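Local coordinates for PILI retraction protein PILT (Thermus thermophilus, PDB 5FL3), which probably couples ATP binding and hydrolysis to the retraction of type IV pili, as a P-loop ATPase of the GSP E secretion family, at residues A[277-282]-A[347-352]; A[335-340]-A[358-363]; A[236-241]-A[247-252]; A[26-31]-A[36-41]. All coordinates share one frame; numbering follows the deposited sequence.

Interaction 1: A[277-282]-A[347-352]; sequences RLLPKA and LSAATS. With ADP (adenosine-5'-diphosphate), chain B.
Leu279 and Arg277 reach from strand 270-280, in the mixed sheet of the P-loop ATPase fold, to Ala349 in the last turn of helix 343-349. The close-packed part is apolar: CD1 of Leu279 lies 3.6 Å from CB of Ala349, and CD2 of the same leucine flanks that methyl from a little farther off. A branched leucine suits this buried place because both methyls can lie against one small side chain, while an alanine opposite lets the helix end come near the strand. Leu332 and Ile341 add further apolar cover to Leu279.

Farther along, the contact thins into a single polar reach. The Arg277 chain leaves with CG anti to the backbone N (chi1 -161°) and bends at chi2 and chi3, which turns the guanidinium toward the Ala349 carbonyl. Arg277 NH2 makes a weak hydrogen bond to Leu241 O. Beyond lies the solvent side: Thr351 is exposed, unlike buried Leu279, and the amides of Thr351 and Ser352 are taken by the carboxylate of Asp329.

Leu278, between the two contacting residues, packs against ADP instead: its CD1 is 3.5 Å from ADP O4' and its CD2 3.6 Å from ADP N1, so one strand serves both pocket and helix packing. On the helix side, Arg277 NH1 hydrogen-bonds Ala349 O at 3.2 Å, on a carbonyl lone pair and close to the guanidinium plane, with a bent N-H...O angle of 140°.

Interaction 2: A[335-340]-A[358-363]; sequences LYTEGL and LLLTKA
Tyr336 and Thr337, at the end of helix 328-337, meet Leu360 near the end of helix 353-361 in a small helix-helix packing contact. The aromatic part comes first: CD1 of Leu360 sits at the edge of the Tyr336 ring, in its plane, 3.9 Å from Tyr336 CD2, while CD2 of Leu360 lies 3.9 Å from Tyr336 CE2. The two side chains cross at about a right angle, each with its CG swung opposite the backbone N (chi1 177° for Tyr336), which extends them toward each other between the helices.

The aliphatic part belongs to Thr337. Its CG2 methyl is 3.8 Å from Leu360 CD1 and more loosely faces CB of Ala363; both Thr337 and Ala363 lie on the exposed side, and the threonine turns its methyl inward. Replacing Leu360 with an alanine would probably leave the Tyr336 ring edge and the Thr337 methyl without their shared partner and open a gap between the helix ends.

Gly339, at positive phi, closes helix 328-337 in a Schellman motif, Leu340 N bonding to Leu335 O and Gly339 N to Tyr336 O. Leu360 also packs on Val333 one turn back, so helix 353-361 lies against helix 328-337.

Interaction 3: A[236-241]-A[247-252]; sequences STLHTL and INRIID
The imidazole of His239 and the guanidinium of Arg249 are the two flat groups here, their planes 78° apart. One face of the ring is met by the CG2 methyl of its own neighbour Thr240, displaced toward the rim. Arg249 approaches obliquely: its CG is 3.9 Å from His239 CE1, and its NE stands 4.1 Å from His239 NE2, a proximity without a bond. Phe253 gives Arg249 a cation-pi partner. The sequence STLHT at the end of strand 233-238 is consistent with the His box of secretion ATPases, and the His239 side chain comes within about 6 Å of that of ADP-binding Lys146.

Beneath the flat groups the contact is aliphatic. Arg249 starts with CG opposite the backbone N (chi1 -165°) and bends at chi2, so CB and CG face the strand side while the charged end continues outward. Thr240 CG2 touches Arg249 CB at 3.6 Å, and Leu238 CD2 touches the same CB at 3.8 Å, both side chains crossing that of Arg249 at about a right angle. An arginine suits this partly exposed place because its methylenes can pack while its head remains polar. Deeper in, Leu238 CD2 also meets Ile250 CG1 at 4.0 Å, leucine and isoleucine filling a buried place. Thr240 divides its branches: the methyl joins this packing and OG1 hydrogen-bonds OG1 of Thr246.

Strand 233-238 lies beside strand 134-139, which leads into the P-loop, and helix 243-251 follows it. Ile250 packs on Leu137 of strand 134-139 and on Leu266 of helix 259-269, fixing the helix against the mixed sheet.

Interaction 4: A[26-31]-A[36-41]; sequences DIHLQA and TVRIDG
Asp26 and Arg38 form a hydrogen-bonded pair of an antiparallel beta hairpin, strand 26-30 against strand 36-39. Arg38 N gives a nearly straight bond to Asp26 O at 2.8 Å. The next hydrogen-bonded pair, His28 with Thr36, is closed both ways: His28 N to Thr36 O at 2.8 Å and Thr36 N to His28 O at 3.1 Å. Between them Ile27 and Val37 form a non-hydrogen-bonded pair, their apolar side chains on the opposite face.

On the Asp26 and Arg38 face the two side chains run side by side, CB to CB 3.7 Å apart. Asp26 OD1 lies 3.3 Å from Arg38 CD, so the carboxylate flanks the arginine's methylenes, not its charged head. That head is turned by the bend at chi3 (-105°) to bring NE to Gly41 O at 3.2 Å, the oxygen lying near the guanidinium plane. A leucine in place of Arg38 would probably leave Gly41 O without this donor and the turn after strand 36-39 less firmly held.

Farther out, Ile27 and Val37, beta-branched residues well suited to extended strands, pack on Met19 of helix 11-21. In the antiparallel sheet the hairpin lies between strands 100-108 and 42-45.

Along the chain, interaction 4 comes first, in the antiparallel sheet, followed by interaction 3 and then by the interlaced interactions 1 and 2. Interactions 1 and 3 reach the same mixed sheet, centres about 20 Å apart, through strands 270-280 and 233-238. Interactions 1 and 2, about 12 Å between centres, touch where Ala282 N lies 2.7 Å from Leu340 O, a probable hydrogen bond; successive helices 328-337, 343-349 and 353-361 link them. Interactions 3 and 4 lie about 30 Å apart. ADP touches interaction 1 at Leu278, and the side chains of Asp26 and His239 come within about 6 and 9 Å of it: the nucleotide lies between the two sheets, whereas interaction 2 belongs to the peripheral C-terminal helices.

Interaction 1: A[277-282]-A[347-352]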
loop_
_atom_site.group_PDB
_atom_site.type_symbol
_atom_site.label_atom_id
_atom_site.label_comp_id
_atom_site.label_asym_id
_atom_site.label_seq_id
_atom_site.Cartn_x
_atom_site.Cartn_y
_atom_site.Cartn_z
ATOM N N ARG A 277 -0.256 -1.285 10.307
ATOM C CA ARG A 277 1.026 -0.867 10.839
ATOM C C ARG A 277 1.927 -2.098 10.775
ATOM O O ARG A 277 1.475 -3.192 11.066
ATOM C CB ARG A 277 0.869 -0.332 12.269
ATOM C CG ARG A 277 1.993 0.533 12.780
ATOM C CD ARG A 277 1.660 2.030 12.627
ATOM N NE ARG A 277 0.235 2.362 12.810
ATOM C CZ ARG A 277 -0.380 2.537 13.985
ATOM N NH1 ARG A 277 0.271 2.378 15.141
ATOM N NH2 ARG A 277 -1.672 2.858 14.005
ATOM N N LEU A 278 3.174 -1.930 10.346
ATOM C CA LEU A 278 4.129 -3.039 10.319
ATOM C C LEU A 278 5.121 -2.924 11.469
ATOM O O LEU A 278 5.939 -2.004 11.488
ATOM C CB LEU A 278 4.890 -3.078 8.997
ATOM C CG LEU A 278 4.093 -3.630 7.828
ATOM C CD1 LEU A 278 4.880 -3.518 6.539
ATOM C CD2 LEU A 278 3.754 -5.066 8.135
ATOM N N LEU A 279 5.046 -3.855 12.422
ATOM C CA LEU A 279 5.888 -3.810 13.620
ATOM C C LEU A 279 6.999 -4.835 13.543
ATOM O O LEU A 279 6.809 -5.914 12.960
ATOM C CB LEU A 279 5.068 -4.059 14.882
ATOM C CG LEU A 279 3.856 -3.164 15.144
ATOM C CD1 LEU A 279 3.551 -3.187 16.626
ATOM C CD2 LEU A 279 4.085 -1.755 14.682
ATOM N N PRO A 280 8.165 -4.510 14.135
ATOM C CA PRO A 280 9.260 -5.486 14.101
ATOM C C PRO A 280 8.839 -6.755 14.824
ATOM O O PRO A 280 8.235 -6.685 15.901
ATOM C CB PRO A 280 10.415 -4.772 14.818
ATOM C CG PRO A 280 9.773 -3.656 15.582
ATOM C CD PRO A 280 8.515 -3.282 14.870
ATOM N N LYS A 281 9.118 -7.897 14.202
ATOM C CA LYS A 281 8.820 -9.195 14.773
ATOM C C LYS A 281 9.674 -9.422 16.043
ATOM O O LYS A 281 10.829 -8.981 16.120
ATOM C CB LYS A 281 9.057 -10.293 13.727
ATOM C CG LYS A 281 7.826 -11.133 13.451
ATOM C CD LYS A 281 8.160 -12.534 12.950
ATOM C CE LYS A 281 8.535 -12.528 11.481
ATOM N NZ LYS A 281 8.986 -13.874 11.013
ATOM N N ALA A 282 9.091 -10.088 17.041
ATOM C CA ALA A 282 9.739 -10.279 18.339
ATOM C C ALA A 282 11.027 -11.097 18.238
ATOM O O ALA A 282 12.050 -10.706 18.810
ATOM C CB ALA A 282 8.775 -10.933 19.323
ATOM N N LEU A 347 3.479 -1.414 23.010
ATOM C CA LEU A 347 3.025 -0.226 23.741
ATOM C C LEU A 347 3.266 1.064 22.975
ATOM O O LEU A 347 2.498 2.015 23.105
ATOM C CB LEU A 347 3.701 -0.128 25.109
ATOM C CG LEU A 347 2.957 -0.780 26.277
ATOM C CD1 LEU A 347 3.938 -1.115 27.374
ATOM C CD2 LEU A 347 1.843 0.124 26.800
ATOM N N SER A 348 4.328 1.110 22.179
ATOM C CA SER A 348 4.606 2.317 21.410
ATOM C C SER A 348 3.636 2.430 20.228
ATOM O O SER A 348 3.352 3.535 19.747
ATOM C CB SER A 348 6.053 2.328 20.919
ATOM O OG SER A 348 6.229 1.411 19.856
ATOM N N ALA A 349 3.121 1.283 19.786
ATOM C CA ALA A 349 2.178 1.213 18.668
ATOM C C ALA A 349 0.730 1.455 19.090
ATOM O O ALA A 349 -0.100 1.828 18.262
ATOM C CB ALA A 349 2.288 -0.136 17.975
ATOM N N ALA A 350 0.433 1.239 20.371
ATOM C CA ALA A 350 -0.945 1.228 20.857
ATOM C C ALA A 350 -1.652 2.579 20.707
ATOM O O ALA A 350 -1.083 3.622 21.031
ATOM C CB ALA A 350 -0.975 0.777 22.308
ATOM N N THR A 351 -2.891 2.539 20.213
ATOM C CA THR A 351 -3.722 3.733 20.036
ATOM C C THR A 351 -3.816 4.532 21.335
ATOM O O THR A 351 -3.671 5.758 21.339
ATOM C CB THR A 351 -5.140 3.365 19.548
ATOM O OG1 THR A 351 -5.073 2.890 18.196
ATOM C CG2 THR A 351 -6.074 4.573 19.607
ATOM N N SER A 352 -4.063 3.835 22.436
ATOM C CA SER A 352 -3.829 4.420 23.750
ATOM C C SER A 352 -3.123 3.389 24.626
ATOM O O SER A 352 -3.734 2.401 25.047
ATOM C CB SER A 352 -5.135 4.889 24.398
ATOM O OG SER A 352 -5.584 3.955 25.356
HETATM P PB ADP B . 2.972 0.855 1.565
HETATM O O1B ADP B . 4.122 1.834 1.376
HETATM O O2B ADP B . 2.119 1.137 2.783
HETATM O O3B ADP B . 2.160 0.591 0.319
HETATM P PA ADP B . 4.256 -1.675 0.906
HETATM O O1A ADP B . 5.100 -0.962 -0.136
HETATM O O2A ADP B . 3.211 -2.709 0.497
HETATM O O3A ADP B . 3.651 -0.565 1.923
HETATM O "O5'" ADP B . 5.234 -2.434 1.938
HETATM C "C5'" ADP B . 6.536 -1.958 2.285
HETATM C "C4'" ADP B . 7.376 -3.188 2.640
HETATM O "O4'" ADP B . 6.709 -3.966 3.640
HETATM C "C3'" ADP B . 7.614 -4.097 1.441
HETATM O "O3'" ADP B . 9.020 -4.343 1.394
HETATM C "C2'" ADP B . 6.820 -5.369 1.726
HETATM O "O2'" ADP B . 7.527 -6.562 1.374
HETATM C "C1'" ADP B . 6.581 -5.338 3.229
HETATM N N9 ADP B . 5.234 -5.860 3.611
HETATM C C8 ADP B . 4.069 -5.571 2.989
HETATM N N7 ADP B . 3.011 -6.191 3.578
HETATM C C5 ADP B . 3.502 -6.910 4.612
HETATM C C6 ADP B . 2.935 -7.802 5.652
HETATM N N6 ADP B . 1.604 -8.034 5.689
HETATM N N1 ADP B . 3.800 -8.356 6.559
HETATM C C2 ADP B . 5.128 -8.116 6.525
HETATM N N3 ADP B . 5.710 -7.313 5.608
HETATM C C4 ADP B . 4.968 -6.693 4.639
#

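Interaction 2: A[335-340]-A[358-363]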
loop_
_atom_site.group_PDB
_atom_site.type_symbol
_atom_site.label_atom_id
_atom_site.label_comp_id
_atom_site.label_asym_id
_atom_site.label_seq_id
_atom_site.Cartn_x
_atom_site.Cartn_y
_atom_site.Cartn_z
ATOM N N LEU A 335 -1.180 -10.015 19.393
ATOM C CA LEU A 335 0.165 -10.202 18.848
ATOM C C LEU A 335 1.195 -10.340 19.968
ATOM O O LEU A 335 2.098 -11.177 19.886
ATOM C CB LEU A 335 0.545 -9.043 17.904
ATOM C CG LEU A 335 -0.136 -9.080 16.525
ATOM C CD1 LEU A 335 -0.107 -7.722 15.842
ATOM C CD2 LEU A 335 0.488 -10.160 15.629
ATOM N N TYR A 336 1.053 -9.513 21.005
ATOM C CA TYR A 336 1.942 -9.571 22.162
ATOM C C TYR A 336 1.835 -10.908 22.899
ATOM O O TYR A 336 2.852 -11.592 23.061
ATOM C CB TYR A 336 1.669 -8.438 23.145
ATOM C CG TYR A 336 2.548 -8.552 24.359
ATOM C CD1 TYR A 336 3.926 -8.439 24.241
ATOM C CD2 TYR A 336 2.016 -8.820 25.614
ATOM C CE1 TYR A 336 4.752 -8.559 25.336
ATOM C CE2 TYR A 336 2.837 -8.937 26.725
ATOM C CZ TYR A 336 4.209 -8.808 26.579
ATOM O OH TYR A 336 5.054 -8.930 27.669
ATOM N N THR A 337 0.628 -11.288 23.328
ATOM C CA THR A 337 0.468 -12.546 24.063
ATOM C C THR A 337 0.979 -13.730 23.266
ATOM O O THR A 337 1.485 -14.693 23.854
ATOM C CB THR A 337 -0.984 -12.861 24.447
ATOM O OG1 THR A 337 -1.686 -13.349 23.297
ATOM C CG2 THR A 337 -1.680 -11.654 25.057
ATOM N N GLU A 338 0.860 -13.662 21.941
ATOM C CA GLU A 338 1.336 -14.745 21.073
ATOM C C GLU A 338 2.813 -14.667 20.802
ATOM O O GLU A 338 3.361 -15.503 20.095
ATOM C CB GLU A 338 0.599 -14.736 19.753
ATOM C CG GLU A 338 -0.764 -15.341 19.845
ATOM C CD GLU A 338 -1.390 -15.487 18.492
ATOM O OE1 GLU A 338 -1.810 -14.449 17.931
ATOM O OE2 GLU A 338 -1.440 -16.635 17.988
ATOM N N GLY A 339 3.454 -13.642 21.340
ATOM C CA GLY A 339 4.897 -13.540 21.255
ATOM C C GLY A 339 5.409 -13.184 19.877
ATOM O O GLY A 339 6.506 -13.590 19.501
ATOM N N LEU A 340 4.622 -12.414 19.126
ATOM C CA LEU A 340 5.039 -11.960 17.799
ATOM C C LEU A 340 5.634 -10.543 17.848
ATOM O O LEU A 340 6.382 -10.141 16.954
ATOM C CB LEU A 340 3.863 -12.025 16.830
ATOM C CG LEU A 340 3.452 -13.445 16.414
ATOM C CD1 LEU A 340 2.099 -13.451 15.688
ATOM C CD2 LEU A 340 4.529 -14.076 15.547
ATOM N N LEU A 358 -4.773 -2.439 30.314
ATOM C CA LEU A 358 -6.087 -2.891 30.751
ATOM C C LEU A 358 -6.494 -4.132 29.969
ATOM O O LEU A 358 -6.613 -5.226 30.524
ATOM C CB LEU A 358 -7.134 -1.793 30.564
ATOM C CG LEU A 358 -7.026 -0.579 31.477
ATOM C CD1 LEU A 358 -8.183 0.377 31.223
ATOM C CD2 LEU A 358 -6.994 -1.025 32.924
ATOM N N LEU A 359 -6.690 -3.940 28.670
ATOM C CA LEU A 359 -7.051 -5.010 27.752
ATOM C C LEU A 359 -6.143 -6.238 27.874
ATOM O O LEU A 359 -6.615 -7.378 27.814
ATOM C CB LEU A 359 -7.014 -4.480 26.320
ATOM C CG LEU A 359 -8.237 -4.722 25.444
ATOM C CD1 LEU A 359 -9.415 -3.884 25.915
ATOM C CD2 LEU A 359 -7.909 -4.410 24.001
ATOM N N LEU A 360 -4.844 -5.997 28.048
ATOM C CA LEU A 360 -3.863 -7.077 28.159
ATOM C C LEU A 360 -4.084 -7.915 29.405
ATOM O O LEU A 360 -4.103 -9.145 29.328
ATOM C CB LEU A 360 -2.435 -6.522 28.163
ATOM C CG LEU A 360 -1.332 -7.547 28.436
ATOM C CD1 LEU A 360 -1.380 -8.688 27.437
ATOM C CD2 LEU A 360 0.032 -6.883 28.418
ATOM N N THR A 361 -4.265 -7.247 30.546
ATOM C CA THR A 361 -4.395 -7.926 31.843
ATOM C C THR A 361 -5.462 -9.022 31.806
ATOM O O THR A 361 -5.413 -9.983 32.586
ATOM C CB THR A 361 -4.734 -6.935 32.991
ATOM O OG1 THR A 361 -5.822 -6.089 32.599
ATOM C CG2 THR A 361 -3.524 -6.082 33.350
ATOM N N LYS A 362 -6.404 -8.882 30.876
ATOM C CA LYS A 362 -7.450 -9.871 30.676
ATOM C C LYS A 362 -6.995 -11.011 29.769
ATOM O O LYS A 362 -7.767 -11.515 28.953
ATOM C CB LYS A 362 -8.675 -9.186 30.108
ATOM C CG LYS A 362 -8.938 -7.865 30.785
ATOM C CD LYS A 362 -9.885 -7.010 29.970
ATOM C CE LYS A 362 -11.020 -6.466 30.830
ATOM N NZ LYS A 362 -11.983 -5.649 30.038
ATOM N N ALA A 363 -5.738 -11.416 29.930
ATOM C CA ALA A 363 -5.179 -12.560 29.218
ATOM C C ALA A 363 -3.892 -13.014 29.898
ATOM O O ALA A 363 -3.136 -12.194 30.418
ATOM C CB ALA A 363 -4.921 -12.211 27.762
#

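Interaction 3: A[236-241]-A[247-252]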
loop_
_atom_site.group_PDB
_atom_site.type_symbol
_atom_site.label_atom_id
_atom_site.label_comp_id
_atom_site.label_asym_id
_atom_site.label_seq_id
_atom_site.Cartn_x
_atom_site.Cartn_y
_atom_site.Cartn_z
ATOM N N SER A 236 -8.939 1.739 -2.485
ATOM C CA SER A 236 -8.020 2.864 -2.380
ATOM C C SER A 236 -7.333 2.900 -1.031
ATOM O O SER A 236 -7.583 2.064 -0.158
ATOM C CB SER A 236 -8.732 4.191 -2.632
ATOM O OG SER A 236 -7.797 5.181 -3.000
ATOM N N THR A 237 -6.447 3.873 -0.881
ATOM C CA THR A 237 -5.663 4.033 0.337
ATOM C C THR A 237 -5.680 5.458 0.820
ATOM O O THR A 237 -5.838 6.391 0.046
ATOM C CB THR A 237 -4.199 3.652 0.129
ATOM O OG1 THR A 237 -3.554 4.692 -0.622
ATOM C CG2 THR A 237 -4.100 2.333 -0.629
ATOM N N LEU A 238 -5.483 5.622 2.117
ATOM C CA LEU A 238 -5.275 6.938 2.691
ATOM C C LEU A 238 -4.102 6.772 3.678
ATOM O O LEU A 238 -3.716 5.650 3.996
ATOM C CB LEU A 238 -6.570 7.446 3.344
ATOM C CG LEU A 238 -6.840 8.936 3.583
ATOM C CD1 LEU A 238 -6.761 9.766 2.307
ATOM C CD2 LEU A 238 -8.196 9.117 4.239
ATOM N N HIS A 239 -3.526 7.877 4.138
ATOM C CA HIS A 239 -2.349 7.860 5.007
ATOM C C HIS A 239 -2.679 7.684 6.484
ATOM O O HIS A 239 -1.776 7.569 7.320
ATOM C CB HIS A 239 -1.608 9.166 4.845
ATOM C CG HIS A 239 -2.477 10.357 5.115
ATOM N ND1 HIS A 239 -3.366 10.858 4.182
ATOM C CD2 HIS A 239 -2.636 11.114 6.228
ATOM C CE1 HIS A 239 -4.007 11.889 4.699
ATOM N NE2 HIS A 239 -3.584 12.065 5.940
ATOM N N THR A 240 -3.971 7.680 6.793
ATOM C CA THR A 240 -4.460 7.751 8.169
ATOM C C THR A 240 -4.298 6.478 8.998
ATOM O O THR A 240 -4.356 5.370 8.475
ATOM C CB THR A 240 -5.925 8.135 8.171
ATOM O OG1 THR A 240 -6.588 7.376 7.158
ATOM C CG2 THR A 240 -6.057 9.611 7.859
ATOM N N LEU A 241 -4.135 6.662 10.304
ATOM C CA LEU A 241 -3.612 5.624 11.197
ATOM C C LEU A 241 -4.639 4.570 11.567
ATOM O O LEU A 241 -4.281 3.403 11.761
ATOM C CB LEU A 241 -3.050 6.249 12.482
ATOM C CG LEU A 241 -1.842 7.184 12.414
ATOM C CD1 LEU A 241 -0.736 6.540 11.581
ATOM C CD2 LEU A 241 -2.219 8.611 11.902
ATOM N N ILE A 247 -12.010 8.027 8.596
ATOM C CA ILE A 247 -13.334 8.583 8.402
ATOM C C ILE A 247 -13.310 10.099 8.455
ATOM O O ILE A 247 -13.821 10.767 7.551
ATOM C CB ILE A 247 -14.300 8.039 9.447
ATOM C CG1 ILE A 247 -14.596 6.562 9.151
ATOM C CG2 ILE A 247 -15.547 8.865 9.469
ATOM C CD1 ILE A 247 -15.379 5.839 10.206
ATOM N N ASN A 248 -12.675 10.649 9.489
ATOM C CA ASN A 248 -12.633 12.097 9.660
ATOM C C ASN A 248 -11.823 12.770 8.585
ATOM O O ASN A 248 -12.148 13.879 8.152
ATOM C CB ASN A 248 -12.074 12.460 11.027
ATOM C CG ASN A 248 -13.041 12.154 12.131
ATOM O OD1 ASN A 248 -14.243 12.368 11.982
ATOM N ND2 ASN A 248 -12.535 11.619 13.239
ATOM N N ARG A 249 -10.775 12.094 8.139
ATOM C CA ARG A 249 -9.924 12.680 7.112
ATOM C C ARG A 249 -10.649 12.859 5.776
ATOM O O ARG A 249 -10.548 13.921 5.160
ATOM C CB ARG A 249 -8.678 11.836 6.903
ATOM C CG ARG A 249 -7.623 12.572 6.126
ATOM C CD ARG A 249 -7.398 13.953 6.731
ATOM N NE ARG A 249 -6.624 14.808 5.840
ATOM C CZ ARG A 249 -7.153 15.592 4.907
ATOM N NH1 ARG A 249 -8.466 15.633 4.742
ATOM N NH2 ARG A 249 -6.363 16.334 4.140
ATOM N N ILE A 250 -11.359 11.816 5.339
ATOM C CA ILE A 250 -12.239 11.887 4.183
ATOM C C ILE A 250 -13.232 13.045 4.235
ATOM O O ILE A 250 -13.408 13.755 3.246
ATOM C CB ILE A 250 -13.033 10.577 4.018
ATOM C CG1 ILE A 250 -12.111 9.485 3.505
ATOM C CG2 ILE A 250 -14.225 10.769 3.078
ATOM C CD1 ILE A 250 -12.426 8.178 4.052
ATOM N N ILE A 251 -13.884 13.223 5.380
ATOM C CA ILE A 251 -14.842 14.315 5.541
ATOM C C ILE A 251 -14.130 15.673 5.529
ATOM O O ILE A 251 -14.594 16.614 4.877
ATOM C CB ILE A 251 -15.653 14.181 6.842
ATOM C CG1 ILE A 251 -16.522 12.930 6.788
ATOM C CG2 ILE A 251 -16.512 15.422 7.063
ATOM C CD1 ILE A 251 -16.936 12.414 8.148
ATOM N N ASP A 252 -12.990 15.766 6.217
ATOM C CA ASP A 252 -12.233 17.011 6.260
ATOM C C ASP A 252 -11.667 17.421 4.904
ATOM O O ASP A 252 -11.081 18.490 4.782
ATOM C CB ASP A 252 -11.092 16.920 7.286
ATOM C CG ASP A 252 -11.589 17.018 8.728
ATOM O OD1 ASP A 252 -12.806 17.231 8.955
ATOM O OD2 ASP A 252 -10.761 16.892 9.639
#

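Interaction 4: A[26-31]-A[36-41]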
loop_
_atom_site.group_PDB
_atom_site.type_symbol
_atom_site.label_atom_id
_atom_site.label_comp_id
_atom_site.label_asym_id
_atom_site.label_seq_id
_atom_site.Cartn_x
_atom_site.Cartn_y
_atom_site.Cartn_z
ATOM N N ASP A 26 14.358 -2.239 -2.382
ATOM C CA ASP A 26 14.968 -1.028 -2.922
ATOM C C ASP A 26 16.482 -1.146 -2.880
ATOM O O ASP A 26 17.052 -1.648 -1.895
ATOM C CB ASP A 26 14.527 0.218 -2.135
ATOM C CG ASP A 26 13.012 0.384 -2.081
ATOM O OD1 ASP A 26 12.365 -0.140 -1.140
ATOM O OD2 ASP A 26 12.473 1.057 -2.986
ATOM N N ILE A 27 17.122 -0.692 -3.951
ATOM C CA ILE A 27 18.572 -0.661 -4.032
ATOM C C ILE A 27 19.078 0.777 -4.177
ATOM O O ILE A 27 18.689 1.509 -5.097
ATOM C CB ILE A 27 19.088 -1.515 -5.214
ATOM C CG1 ILE A 27 18.660 -2.977 -5.050
ATOM C CG2 ILE A 27 20.605 -1.408 -5.337
ATOM C CD1 ILE A 27 18.719 -3.752 -6.327
ATOM N N HIS A 28 19.937 1.172 -3.246
ATOM C CA HIS A 28 20.552 2.485 -3.268
ATOM C C HIS A 28 22.031 2.405 -3.661
ATOM O O HIS A 28 22.827 1.746 -2.994
ATOM C CB HIS A 28 20.394 3.149 -1.902
ATOM C CG HIS A 28 18.976 3.521 -1.578
ATOM N ND1 HIS A 28 18.001 2.583 -1.310
ATOM C CD2 HIS A 28 18.365 4.727 -1.505
ATOM C CE1 HIS A 28 16.857 3.193 -1.067
ATOM N NE2 HIS A 28 17.054 4.496 -1.170
ATOM N N LEU A 29 22.377 3.070 -4.760
ATOM C CA LEU A 29 23.755 3.182 -5.249
ATOM C C LEU A 29 24.214 4.655 -5.236
ATOM O O LEU A 29 23.887 5.439 -6.141
ATOM C CB LEU A 29 23.860 2.576 -6.656
ATOM C CG LEU A 29 23.460 1.089 -6.668
ATOM C CD1 LEU A 29 23.606 0.424 -8.025
ATOM C CD2 LEU A 29 24.261 0.323 -5.608
ATOM N N GLN A 30 24.953 5.022 -4.191
ATOM C CA GLN A 30 25.344 6.405 -3.954
ATOM C C GLN A 30 26.837 6.517 -3.652
ATOM O O GLN A 30 27.370 5.729 -2.872
ATOM C CB GLN A 30 24.550 7.000 -2.788
ATOM C CG GLN A 30 23.056 7.058 -2.964
ATOM C CD GLN A 30 22.618 8.054 -4.035
ATOM O OE1 GLN A 30 23.437 8.761 -4.620
ATOM N NE2 GLN A 30 21.320 8.106 -4.293
ATOM N N ALA A 31 27.498 7.512 -4.235
ATOM C CA ALA A 31 28.926 7.716 -3.997
ATOM C C ALA A 31 29.230 7.950 -2.514
ATOM O O ALA A 31 28.558 8.741 -1.842
ATOM C CB ALA A 31 29.456 8.887 -4.845
ATOM N N THR A 36 23.710 -0.353 -0.957
ATOM C CA THR A 36 22.852 -0.421 0.218
ATOM C C THR A 36 21.471 -0.909 -0.175
ATOM O O THR A 36 20.899 -0.463 -1.178
ATOM C CB THR A 36 22.755 0.951 0.907
ATOM O OG1 THR A 36 24.049 1.311 1.425
ATOM C CG2 THR A 36 21.698 0.947 2.039
ATOM N N VAL A 37 20.929 -1.847 0.589
ATOM C CA VAL A 37 19.625 -2.346 0.227
ATOM C C VAL A 37 18.621 -2.017 1.313
ATOM O O VAL A 37 18.966 -1.879 2.493
ATOM C CB VAL A 37 19.639 -3.865 -0.031
ATOM C CG1 VAL A 37 20.606 -4.207 -1.166
ATOM C CG2 VAL A 37 20.002 -4.601 1.237
ATOM N N ARG A 38 17.377 -1.862 0.887
ATOM C CA ARG A 38 16.268 -1.803 1.809
ATOM C C ARG A 38 15.619 -3.195 1.860
ATOM O O ARG A 38 15.125 -3.691 0.841
ATOM C CB ARG A 38 15.300 -0.717 1.359
ATOM C CG ARG A 38 13.991 -0.697 2.056
ATOM C CD ARG A 38 13.335 0.649 1.862
ATOM N NE ARG A 38 13.440 1.406 3.093
ATOM C CZ ARG A 38 13.956 2.618 3.217
ATOM N NH1 ARG A 38 14.414 3.291 2.172
ATOM N NH2 ARG A 38 13.985 3.158 4.412
ATOM N N ILE A 39 15.680 -3.836 3.032
ATOM C CA ILE A 39 15.044 -5.137 3.286
ATOM C C ILE A 39 14.160 -5.050 4.513
ATOM O O ILE A 39 14.578 -4.506 5.533
ATOM C CB ILE A 39 16.068 -6.271 3.532
ATOM C CG1 ILE A 39 16.979 -6.468 2.323
ATOM C CG2 ILE A 39 15.358 -7.569 3.874
ATOM C CD1 ILE A 39 18.212 -7.335 2.625
ATOM N N ASP A 40 12.949 -5.597 4.420
ATOM C CA ASP A 40 11.946 -5.492 5.488
ATOM C C ASP A 40 11.851 -4.075 6.057
ATOM O O ASP A 40 11.754 -3.901 7.272
ATOM C CB ASP A 40 12.244 -6.486 6.628
ATOM C CG ASP A 40 12.207 -7.941 6.168
ATOM O OD1 ASP A 40 11.361 -8.269 5.300
ATOM O OD2 ASP A 40 13.043 -8.745 6.660
ATOM N N GLY A 41 11.900 -3.075 5.179
ATOM C CA GLY A 41 11.709 -1.686 5.561
ATOM C C GLY A 41 12.981 -0.992 5.990
ATOM O O GLY A 41 13.021 0.232 6.071
#